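Local coordinates for protein teichoic acid D-alanine hydrolase (Staphylococcus aureus, PDB 5ZH8) that removes D-alanine esters from the wall and lipoteichoic acids of the staphylococcal cell envelope and influences methicillin resistance and autolysis, at residues A[333-341]-A[379-390]; A[261-271]-A[363-371]. One frame throughout, in Å; residues are numbered along the deposited sequence.

Teichoic acid D-alanine hydrolase illustrates how a beta-lactamase-type core ties peripheral segments to one antiparallel sheet. Contact 1 joins the turn between strands 333-335 and 340-346 to the C-terminal part of helix 371-382 and the chain that follows it, and contact 2 joins the residues just beyond strand 359-365 to residues 261-271. Strand 359-365 and helix 371-382 are consecutive in the chain, so the second half of contact 2 runs on into that of contact 1. The two lie apart all the same, with centres 26 Å from each other and nearest atoms about 8 Å apart. Both reach the second subunit: S268 of one copy hydrogen-bonds Y334 of the other.

Contact 1: residues A[333-341]-A[379-390]; sequences FYAKPTLNR and YNDILKQNKPYN
N390 reaches the 336-340 turn with its CB and the ND2 side of its amide. Its CB lies 3.3 Å from K336 O, and CG, anti to its own carbonyl carbon (chi1 -59°), turns the amide toward the turn. ND2 donates twice. K336 O, at 2.8 Å from ND2, lies 28° out of the N390 amide plane. N340 OD1, also at 2.8 Å, lies in that plane, and ND2 comes to it nearly along the C=O axis of N340. The two amide planes stand 44° apart. OD1 of N390 looks elsewhere, over one face of the Y389 ring, with a weak bond to H318. N340 ND2 in turn bonds L317 O and Y355 OH.

P337 O adds a backbone grip, accepting from Y389 N (2.7 Å) and N390 N (2.9 Å), the former in the carbonyl plane and the latter above it. From the helix, the Y379 hydroxyl donates in plane to a lone pair of T338 O at 2.9 Å, while L339 CD2 packs on Y379 CE2 at 3.6 Å. Y389 OH goes to D357. The whole is a beta-hairpin connection of the antiparallel sheet, clasped by the C-terminal part of helix 371-382 and the chain that follows it in a beta-lactamase-like fold.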
loop_
_atom_site.group_PDB
_atom_site.type_symbol
_atom_site.label_atom_id
_atom_site.label_comp_id
_atom_site.label_asym_id
_atom_site.label_seq_id
_atom_site.Cartn_x
_atom_site.Cartn_y
_atom_site.Cartn_z
ATOM N N PHE A 333 14.396 13.955 6.619
ATOM C CA PHE A 333 15.000 13.139 5.550
ATOM C C PHE A 333 16.125 12.242 6.056
ATOM O O PHE A 333 16.565 12.363 7.194
ATOM C CB PHE A 333 15.511 14.043 4.431
ATOM C CG PHE A 333 16.802 14.739 4.753
ATOM C CD1 PHE A 333 16.810 15.931 5.485
ATOM C CD2 PHE A 333 18.009 14.203 4.335
ATOM C CE1 PHE A 333 18.000 16.564 5.789
ATOM C CE2 PHE A 333 19.207 14.832 4.642
ATOM C CZ PHE A 333 19.200 16.013 5.367
ATOM N N TYR A 334 16.583 11.351 5.188
ATOM C CA TYR A 334 17.573 10.340 5.545
ATOM C C TYR A 334 18.933 10.604 4.913
ATOM O O TYR A 334 19.027 10.826 3.716
ATOM C CB TYR A 334 17.087 8.972 5.075
ATOM C CG TYR A 334 15.853 8.475 5.779
ATOM C CD1 TYR A 334 15.958 7.735 6.945
ATOM C CD2 TYR A 334 14.576 8.731 5.273
ATOM C CE1 TYR A 334 14.832 7.268 7.600
ATOM C CE2 TYR A 334 13.444 8.267 5.923
ATOM C CZ TYR A 334 13.579 7.535 7.083
ATOM O OH TYR A 334 12.469 7.063 7.741
ATOM N N ALA A 335 19.976 10.572 5.734
ATOM C CA ALA A 335 21.347 10.477 5.250
ATOM C C ALA A 335 21.796 9.038 5.438
ATOM O O ALA A 335 21.934 8.577 6.567
ATOM C CB ALA A 335 22.253 11.419 6.019
ATOM N N LYS A 336 22.005 8.331 4.330
ATOM C CA LYS A 336 22.370 6.915 4.365
ATOM C C LYS A 336 23.792 6.697 3.826
ATOM O O LYS A 336 24.418 7.639 3.339
ATOM C CB LYS A 336 21.350 6.101 3.573
ATOM C CG LYS A 336 19.908 6.314 4.016
ATOM C CD LYS A 336 18.946 5.461 3.204
ATOM C CE LYS A 336 17.776 4.972 4.038
ATOM N NZ LYS A 336 18.200 3.948 5.037
ATOM N N PRO A 337 24.316 5.462 3.931
ATOM C CA PRO A 337 25.680 5.201 3.479
ATOM C C PRO A 337 25.972 5.511 2.014
ATOM O O PRO A 337 27.015 6.099 1.723
ATOM C CB PRO A 337 25.848 3.709 3.748
ATOM C CG PRO A 337 25.015 3.482 4.950
ATOM C CD PRO A 337 23.801 4.335 4.726
ATOM N N THR A 338 25.078 5.126 1.107
ATOM C CA THR A 338 25.336 5.290 -0.328
ATOM C C THR A 338 24.541 6.423 -0.957
ATOM O O THR A 338 24.721 6.709 -2.145
ATOM C CB THR A 338 24.992 4.008 -1.101
ATOM O OG1 THR A 338 23.588 3.753 -0.989
ATOM C CG2 THR A 338 25.754 2.831 -0.558
ATOM N N LEU A 339 23.671 7.063 -0.171
ATOM C CA LEU A 339 22.685 8.002 -0.714
ATOM C C LEU A 339 21.940 8.758 0.375
ATOM O O LEU A 339 21.940 8.347 1.529
ATOM C CB LEU A 339 21.670 7.245 -1.578
ATOM C CG LEU A 339 20.923 6.083 -0.897
ATOM C CD1 LEU A 339 19.687 6.559 -0.137
ATOM C CD2 LEU A 339 20.530 5.022 -1.922
ATOM N N ASN A 340 21.323 9.872 -0.010
ATOM C CA ASN A 340 20.342 10.563 0.829
ATOM C C ASN A 340 18.960 10.283 0.254
ATOM O O ASN A 340 18.784 10.230 -0.964
ATOM C CB ASN A 340 20.593 12.078 0.871
ATOM C CG ASN A 340 21.753 12.463 1.776
ATOM O OD1 ASN A 340 22.561 11.619 2.173
ATOM N ND2 ASN A 340 21.845 13.749 2.098
ATOM N N ARG A 341 17.979 10.125 1.135
ATOM C CA ARG A 341 16.659 9.684 0.735
ATOM C C ARG A 341 15.547 10.545 1.333
ATOM O O ARG A 341 15.589 10.891 2.514
ATOM C CB ARG A 341 16.477 8.224 1.153
ATOM C CG ARG A 341 15.057 7.695 1.062
ATOM C CD ARG A 341 15.020 6.230 1.462
ATOM N NE ARG A 341 13.713 5.618 1.210
ATOM C CZ ARG A 341 12.674 5.675 2.043
ATOM N NH1 ARG A 341 12.767 6.331 3.196
ATOM N NH2 ARG A 341 11.539 5.082 1.725
ATOM N N TYR A 379 18.763 4.371 -9.635
ATOM C CA TYR A 379 19.926 4.915 -8.943
ATOM C C TYR A 379 21.096 3.915 -8.876
ATOM O O TYR A 379 22.247 4.258 -9.166
ATOM C CB TYR A 379 19.496 5.340 -7.542
ATOM C CG TYR A 379 20.544 6.054 -6.719
ATOM C CD1 TYR A 379 20.763 7.420 -6.863
ATOM C CD2 TYR A 379 21.281 5.365 -5.757
ATOM C CE1 TYR A 379 21.704 8.075 -6.083
ATOM C CE2 TYR A 379 22.224 6.004 -4.976
ATOM C CZ TYR A 379 22.433 7.357 -5.137
ATOM O OH TYR A 379 23.365 7.989 -4.348
ATOM N N ASN A 380 20.791 2.684 -8.486
ATOM C CA ASN A 380 21.811 1.667 -8.300
ATOM C C ASN A 380 22.140 0.933 -9.595
ATOM O O ASN A 380 23.309 0.812 -9.950
ATOM C CB ASN A 380 21.369 0.660 -7.235
ATOM C CG ASN A 380 21.169 1.301 -5.879
ATOM O OD1 ASN A 380 21.903 2.208 -5.501
ATOM N ND2 ASN A 380 20.188 0.823 -5.136
ATOM N N ASP A 381 21.129 0.436 -10.300
ATOM C CA ASP A 381 21.392 -0.422 -11.453
ATOM C C ASP A 381 21.754 0.378 -12.700
ATOM O O ASP A 381 22.775 0.109 -13.334
ATOM C CB ASP A 381 20.216 -1.371 -11.725
ATOM C CG ASP A 381 19.939 -2.313 -10.554
ATOM O OD1 ASP A 381 20.871 -2.590 -9.765
ATOM O OD2 ASP A 381 18.788 -2.780 -10.418
ATOM N N ILE A 382 20.942 1.369 -13.050
ATOM C CA ILE A 382 21.161 2.092 -14.299
ATOM C C ILE A 382 22.234 3.168 -14.145
ATOM O O ILE A 382 23.204 3.182 -14.899
ATOM C CB ILE A 382 19.858 2.699 -14.844
ATOM C CG1 ILE A 382 18.843 1.581 -15.119
ATOM C CG2 ILE A 382 20.144 3.497 -16.105
ATOM C CD1 ILE A 382 17.490 2.055 -15.626
ATOM N N LEU A 383 22.066 4.058 -13.171
ATOM C CA LEU A 383 23.040 5.127 -12.930
ATOM C C LEU A 383 24.282 4.672 -12.155
ATOM O O LEU A 383 25.243 5.425 -12.054
ATOM C CB LEU A 383 22.379 6.299 -12.199
ATOM C CG LEU A 383 21.187 6.954 -12.910
ATOM C CD1 LEU A 383 20.620 8.055 -12.034
ATOM C CD2 LEU A 383 21.572 7.506 -14.267
ATOM N N LYS A 384 24.247 3.459 -11.599
ATOM C CA LYS A 384 25.410 2.825 -10.951
ATOM C C LYS A 384 26.001 3.658 -9.805
ATOM O O LYS A 384 27.219 3.846 -9.718
ATOM C CB LYS A 384 26.477 2.479 -11.991
ATOM C CG LYS A 384 25.979 1.514 -13.040
ATOM C CD LYS A 384 27.045 1.229 -14.091
ATOM C CE LYS A 384 27.253 2.407 -15.038
ATOM N NZ LYS A 384 27.898 1.989 -16.324
ATOM N N GLN A 385 25.123 4.138 -8.926
ATOM C CA GLN A 385 25.520 4.981 -7.793
ATOM C C GLN A 385 25.559 4.233 -6.464
ATOM O O GLN A 385 25.598 4.850 -5.406
ATOM C CB GLN A 385 24.569 6.174 -7.681
ATOM C CG GLN A 385 24.589 7.066 -8.903
ATOM C CD GLN A 385 25.964 7.649 -9.152
ATOM O OE1 GLN A 385 26.438 8.481 -8.390
ATOM N NE2 GLN A 385 26.610 7.204 -10.217
ATOM N N ASN A 386 25.545 2.908 -6.515
ATOM C CA ASN A 386 25.638 2.125 -5.304
ATOM C C ASN A 386 27.097 2.139 -4.838
ATOM O O ASN A 386 27.881 1.254 -5.159
ATOM C CB ASN A 386 25.131 0.705 -5.545
ATOM C CG ASN A 386 25.051 -0.105 -4.267
ATOM O OD1 ASN A 386 24.875 0.448 -3.177
ATOM N ND2 ASN A 386 25.184 -1.419 -4.390
ATOM N N LYS A 387 27.459 3.171 -4.090
ATOM C CA LYS A 387 28.841 3.349 -3.665
ATOM C C LYS A 387 28.913 4.333 -2.497
ATOM O O LYS A 387 28.005 5.147 -2.324
ATOM C CB LYS A 387 29.679 3.848 -4.845
ATOM C CG LYS A 387 29.209 5.169 -5.426
ATOM C CD LYS A 387 29.821 5.439 -6.789
ATOM C CE LYS A 387 29.592 6.889 -7.198
ATOM N NZ LYS A 387 30.082 7.183 -8.578
ATOM N N PRO A 388 29.995 4.272 -1.697
ATOM C CA PRO A 388 30.078 5.070 -0.481
ATOM C C PRO A 388 29.787 6.542 -0.717
ATOM O O PRO A 388 30.280 7.122 -1.682
ATOM C CB PRO A 388 31.528 4.892 -0.045
ATOM C CG PRO A 388 31.914 3.568 -0.592
ATOM C CD PRO A 388 31.224 3.493 -1.914
ATOM N N TYR A 389 28.984 7.127 0.164
ATOM C CA TYR A 389 28.608 8.532 0.064
ATOM C C TYR A 389 28.776 9.241 1.408
ATOM O O TYR A 389 29.516 10.212 1.503
ATOM C CB TYR A 389 27.168 8.659 -0.450
ATOM C CG TYR A 389 26.718 10.083 -0.673
ATOM C CD1 TYR A 389 27.520 10.990 -1.366
ATOM C CD2 TYR A 389 25.481 10.531 -0.200
ATOM C CE1 TYR A 389 27.110 12.298 -1.571
ATOM C CE2 TYR A 389 25.071 11.843 -0.403
ATOM C CZ TYR A 389 25.892 12.713 -1.089
ATOM O OH TYR A 389 25.486 13.998 -1.307
ATOM N N ASN A 390 28.083 8.752 2.432
ATOM C CA ASN A 390 28.223 9.254 3.795
ATOM C C ASN A 390 28.888 8.186 4.641
ATOM O O ASN A 390 28.739 6.997 4.369
ATOM C CB ASN A 390 26.853 9.592 4.398
ATOM C CG ASN A 390 26.098 10.630 3.592
ATOM O OD1 ASN A 390 26.674 11.628 3.165
ATOM N ND2 ASN A 390 24.803 10.404 3.385
#

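Contact 2: residues A[261-271]-A[363-371]; sequences AKGYAYNSTGL and LALNVKGNN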
loop_
_atom_site.group_PDB
_atom_site.type_symbol
_atom_site.label_atom_id
_atom_site.label_comp_id
_atom_site.label_asym_id
_atom_site.label_seq_id
_atom_site.Cartn_x
_atom_site.Cartn_y
_atom_site.Cartn_z
ATOM N N ALA A 261 -2.085 16.528 -8.989
ATOM C CA ALA A 261 -2.338 15.141 -9.353
ATOM C C ALA A 261 -3.329 14.461 -8.424
ATOM O O ALA A 261 -3.418 14.778 -7.244
ATOM C CB ALA A 261 -1.028 14.357 -9.371
ATOM N N LYS A 262 -4.062 13.507 -8.981
ATOM C CA LYS A 262 -4.973 12.670 -8.222
ATOM C C LYS A 262 -4.275 11.341 -7.964
ATOM O O LYS A 262 -3.622 10.796 -8.852
ATOM C CB LYS A 262 -6.269 12.448 -9.009
ATOM C CG LYS A 262 -6.963 13.738 -9.417
ATOM C CD LYS A 262 -8.166 13.502 -10.325
ATOM C CE LYS A 262 -9.402 13.071 -9.553
ATOM N NZ LYS A 262 -10.567 12.832 -10.460
ATOM N N GLY A 263 -4.413 10.833 -6.745
ATOM C CA GLY A 263 -3.813 9.560 -6.357
ATOM C C GLY A 263 -4.824 8.443 -6.471
ATOM O O GLY A 263 -6.025 8.664 -6.308
ATOM N N TYR A 264 -4.338 7.236 -6.748
ATOM C CA TYR A 264 -5.222 6.099 -7.000
ATOM C C TYR A 264 -4.755 4.824 -6.305
ATOM O O TYR A 264 -3.562 4.613 -6.082
ATOM C CB TYR A 264 -5.334 5.854 -8.503
ATOM C CG TYR A 264 -5.972 6.993 -9.253
ATOM C CD1 TYR A 264 -7.350 7.050 -9.420
ATOM C CD2 TYR A 264 -5.204 8.016 -9.794
ATOM C CE1 TYR A 264 -7.946 8.091 -10.108
ATOM C CE2 TYR A 264 -5.793 9.067 -10.478
ATOM C CZ TYR A 264 -7.167 9.097 -10.638
ATOM O OH TYR A 264 -7.761 10.134 -11.321
ATOM N N ALA A 265 -5.720 3.981 -5.967
ATOM C CA ALA A 265 -5.441 2.655 -5.451
ATOM C C ALA A 265 -6.528 1.687 -5.916
ATOM O O ALA A 265 -7.677 2.090 -6.057
ATOM C CB ALA A 265 -5.366 2.700 -3.937
ATOM N N TYR A 266 -6.138 0.445 -6.209
ATOM C CA TYR A 266 -7.089 -0.651 -6.401
ATOM C C TYR A 266 -7.196 -1.387 -5.067
ATOM O O TYR A 266 -6.241 -2.046 -4.648
ATOM C CB TYR A 266 -6.615 -1.699 -7.416
ATOM C CG TYR A 266 -6.128 -1.204 -8.747
ATOM C CD1 TYR A 266 -4.794 -0.860 -8.929
ATOM C CD2 TYR A 266 -6.987 -1.123 -9.838
ATOM C CE1 TYR A 266 -4.328 -0.428 -10.162
ATOM C CE2 TYR A 266 -6.533 -0.696 -11.077
ATOM C CZ TYR A 266 -5.202 -0.348 -11.235
ATOM O OH TYR A 266 -4.746 0.090 -12.460
ATOM N N ASN A 267 -8.339 -1.297 -4.403
ATOM C CA ASN A 267 -8.627 -2.169 -3.257
ATOM C C ASN A 267 -9.653 -3.183 -3.736
ATOM O O ASN A 267 -9.453 -4.397 -3.660
ATOM C CB ASN A 267 -9.127 -1.362 -2.045
ATOM C CG ASN A 267 -10.297 -2.042 -1.320
ATOM O OD1 ASN A 267 -11.209 -2.591 -1.951
ATOM N ND2 ASN A 267 -10.280 -1.987 0.014
ATOM N N SER A 268 -10.758 -2.661 -4.250
ATOM C CA SER A 268 -11.757 -3.471 -4.940
ATOM C C SER A 268 -12.501 -2.587 -5.927
ATOM O O SER A 268 -12.290 -1.368 -5.950
ATOM C CB SER A 268 -12.725 -4.094 -3.936
ATOM O OG SER A 268 -12.103 -5.156 -3.224
ATOM N N THR A 269 -13.341 -3.199 -6.761
ATOM C CA THR A 269 -14.206 -2.457 -7.680
ATOM C C THR A 269 -13.438 -1.393 -8.497
ATOM O O THR A 269 -13.847 -0.228 -8.581
ATOM C CB THR A 269 -15.372 -1.805 -6.904
ATOM O OG1 THR A 269 -14.875 -0.762 -6.054
ATOM C CG2 THR A 269 -16.097 -2.854 -6.051
ATOM N N GLY A 270 -12.307 -1.808 -9.069
ATOM C CA GLY A 270 -11.547 -0.990 -10.011
ATOM C C GLY A 270 -10.508 -0.045 -9.432
ATOM O O GLY A 270 -10.213 -0.058 -8.234
ATOM N N LEU A 271 -9.975 0.794 -10.313
ATOM C CA LEU A 271 -9.072 1.879 -9.940
ATOM C C LEU A 271 -9.876 3.030 -9.343
ATOM O O LEU A 271 -10.775 3.545 -10.006
ATOM C CB LEU A 271 -8.334 2.373 -11.189
ATOM C CG LEU A 271 -7.236 3.420 -11.026
ATOM C CD1 LEU A 271 -6.055 2.854 -10.250
ATOM C CD2 LEU A 271 -6.787 3.902 -12.395
ATOM N N LEU A 363 11.235 10.694 -8.109
ATOM C CA LEU A 363 10.274 9.825 -8.772
ATOM C C LEU A 363 8.920 9.933 -8.081
ATOM O O LEU A 363 8.778 9.570 -6.911
ATOM C CB LEU A 363 10.774 8.381 -8.760
ATOM C CG LEU A 363 10.150 7.442 -9.798
ATOM C CD1 LEU A 363 10.542 7.872 -11.205
ATOM C CD2 LEU A 363 10.544 5.993 -9.550
ATOM N N ALA A 364 7.935 10.444 -8.815
ATOM C CA ALA A 364 6.598 10.676 -8.279
ATOM C C ALA A 364 5.596 9.705 -8.900
ATOM O O ALA A 364 5.491 9.599 -10.119
ATOM C CB ALA A 364 6.173 12.116 -8.535
ATOM N N LEU A 365 4.848 9.016 -8.051
ATOM C CA LEU A 365 3.915 8.000 -8.491
ATOM C C LEU A 365 2.518 8.308 -7.955
ATOM O O LEU A 365 2.332 8.385 -6.748
ATOM C CB LEU A 365 4.403 6.652 -7.965
ATOM C CG LEU A 365 3.659 5.402 -8.401
ATOM C CD1 LEU A 365 3.860 5.135 -9.889
ATOM C CD2 LEU A 365 4.141 4.232 -7.557
ATOM N N ASN A 366 1.543 8.481 -8.851
ATOM C CA ASN A 366 0.157 8.793 -8.450
ATOM C C ASN A 366 -0.833 7.623 -8.593
ATOM O O ASN A 366 -2.021 7.782 -8.331
ATOM C CB ASN A 366 -0.362 10.048 -9.162
ATOM C CG ASN A 366 -0.469 9.885 -10.662
ATOM O OD1 ASN A 366 0.491 9.509 -11.320
ATOM N ND2 ASN A 366 -1.633 10.201 -11.213
ATOM N N VAL A 367 -0.349 6.453 -9.002
ATOM C CA VAL A 367 -1.087 5.202 -8.809
ATOM C C VAL A 367 -0.278 4.383 -7.806
ATOM O O VAL A 367 0.874 4.044 -8.057
ATOM C CB VAL A 367 -1.278 4.409 -10.113
ATOM C CG1 VAL A 367 -2.108 3.164 -9.853
ATOM C CG2 VAL A 367 -1.934 5.277 -11.176
ATOM N N LYS A 368 -0.881 4.085 -6.662
ATOM C CA LYS A 368 -0.153 3.482 -5.555
ATOM C C LYS A 368 0.506 2.176 -5.971
ATOM O O LYS A 368 -0.094 1.352 -6.670
ATOM C CB LYS A 368 -1.080 3.232 -4.372
ATOM C CG LYS A 368 -0.359 2.877 -3.086
ATOM C CD LYS A 368 -1.364 2.772 -1.940
ATOM C CE LYS A 368 -0.679 2.576 -0.598
ATOM N NZ LYS A 368 0.252 1.407 -0.602
ATOM N N GLY A 369 1.744 2.000 -5.529
ATOM C CA GLY A 369 2.514 0.814 -5.852
ATOM C C GLY A 369 3.905 0.936 -5.286
ATOM O O GLY A 369 4.178 1.824 -4.494
ATOM N N ASN A 370 4.788 0.042 -5.703
ATOM C CA ASN A 370 6.141 -0.007 -5.171
ATOM C C ASN A 370 7.047 0.982 -5.904
ATOM O O ASN A 370 7.584 0.687 -6.980
ATOM C CB ASN A 370 6.682 -1.428 -5.284
ATOM C CG ASN A 370 7.932 -1.644 -4.468
ATOM O OD1 ASN A 370 8.628 -0.696 -4.110
ATOM N ND2 ASN A 370 8.225 -2.905 -4.172
ATOM N N ASN A 371 7.225 2.160 -5.317
ATOM C CA ASN A 371 8.075 3.178 -5.924
ATOM C C ASN A 371 9.563 2.923 -5.621
ATOM O O ASN A 371 10.433 3.338 -6.381
ATOM C CB ASN A 371 7.650 4.574 -5.443
ATOM C CG ASN A 371 8.036 5.673 -6.415
ATOM O OD1 ASN A 371 7.884 5.524 -7.634
ATOM N ND2 ASN A 371 8.529 6.789 -5.882
#
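Three hydrogen bonds join the residues around Y264 to those around V367. K368 N gives the straightest, to Y264 O at 2.8 Å with an angle of 171° at the hydrogen. Y264 N meets N366 O at 2.9 Å, but the bond is weak and bent, and the same oxygen receives a CA-H contact from G263. The third comes from a side chain: N366 ND2 donates to K262 O at 3.1 Å, with the acceptor in the amide plane and ND2 coming at it almost head-on (C=O...N angle 164°). CG of N366 sits between its backbone N and carbonyl carbon (chi1 64°), which carries ND2 to K262 O. N366 OD1 also bonds N89, and ND2 bonds Y108 O.

Y264 and V367 thus form a single isolated beta bridge, made where the chain leaves strand 359-365 of the large antiparallel sheet of this beta-lactamase-family fold. Strand 264-265 belongs to a separate two-stranded sheet, with strand 272-273 on its other side.

Apolar contacts gather about V367. CG1 meets L271 CD1 at 4.0 Å and Y266 CE1 at 4.2 Å, while L271 CD1 lies over one face of the Y266 ring, offset toward its rim. CG2 faces Y264 CB at 4.4 Å. N370 of the second subunit packs against both Y266 and V367.

Ionic and polar ends point elsewhere: K262 NZ forms a salt bridge with E112, which also accepts from the Y264 hydroxyl.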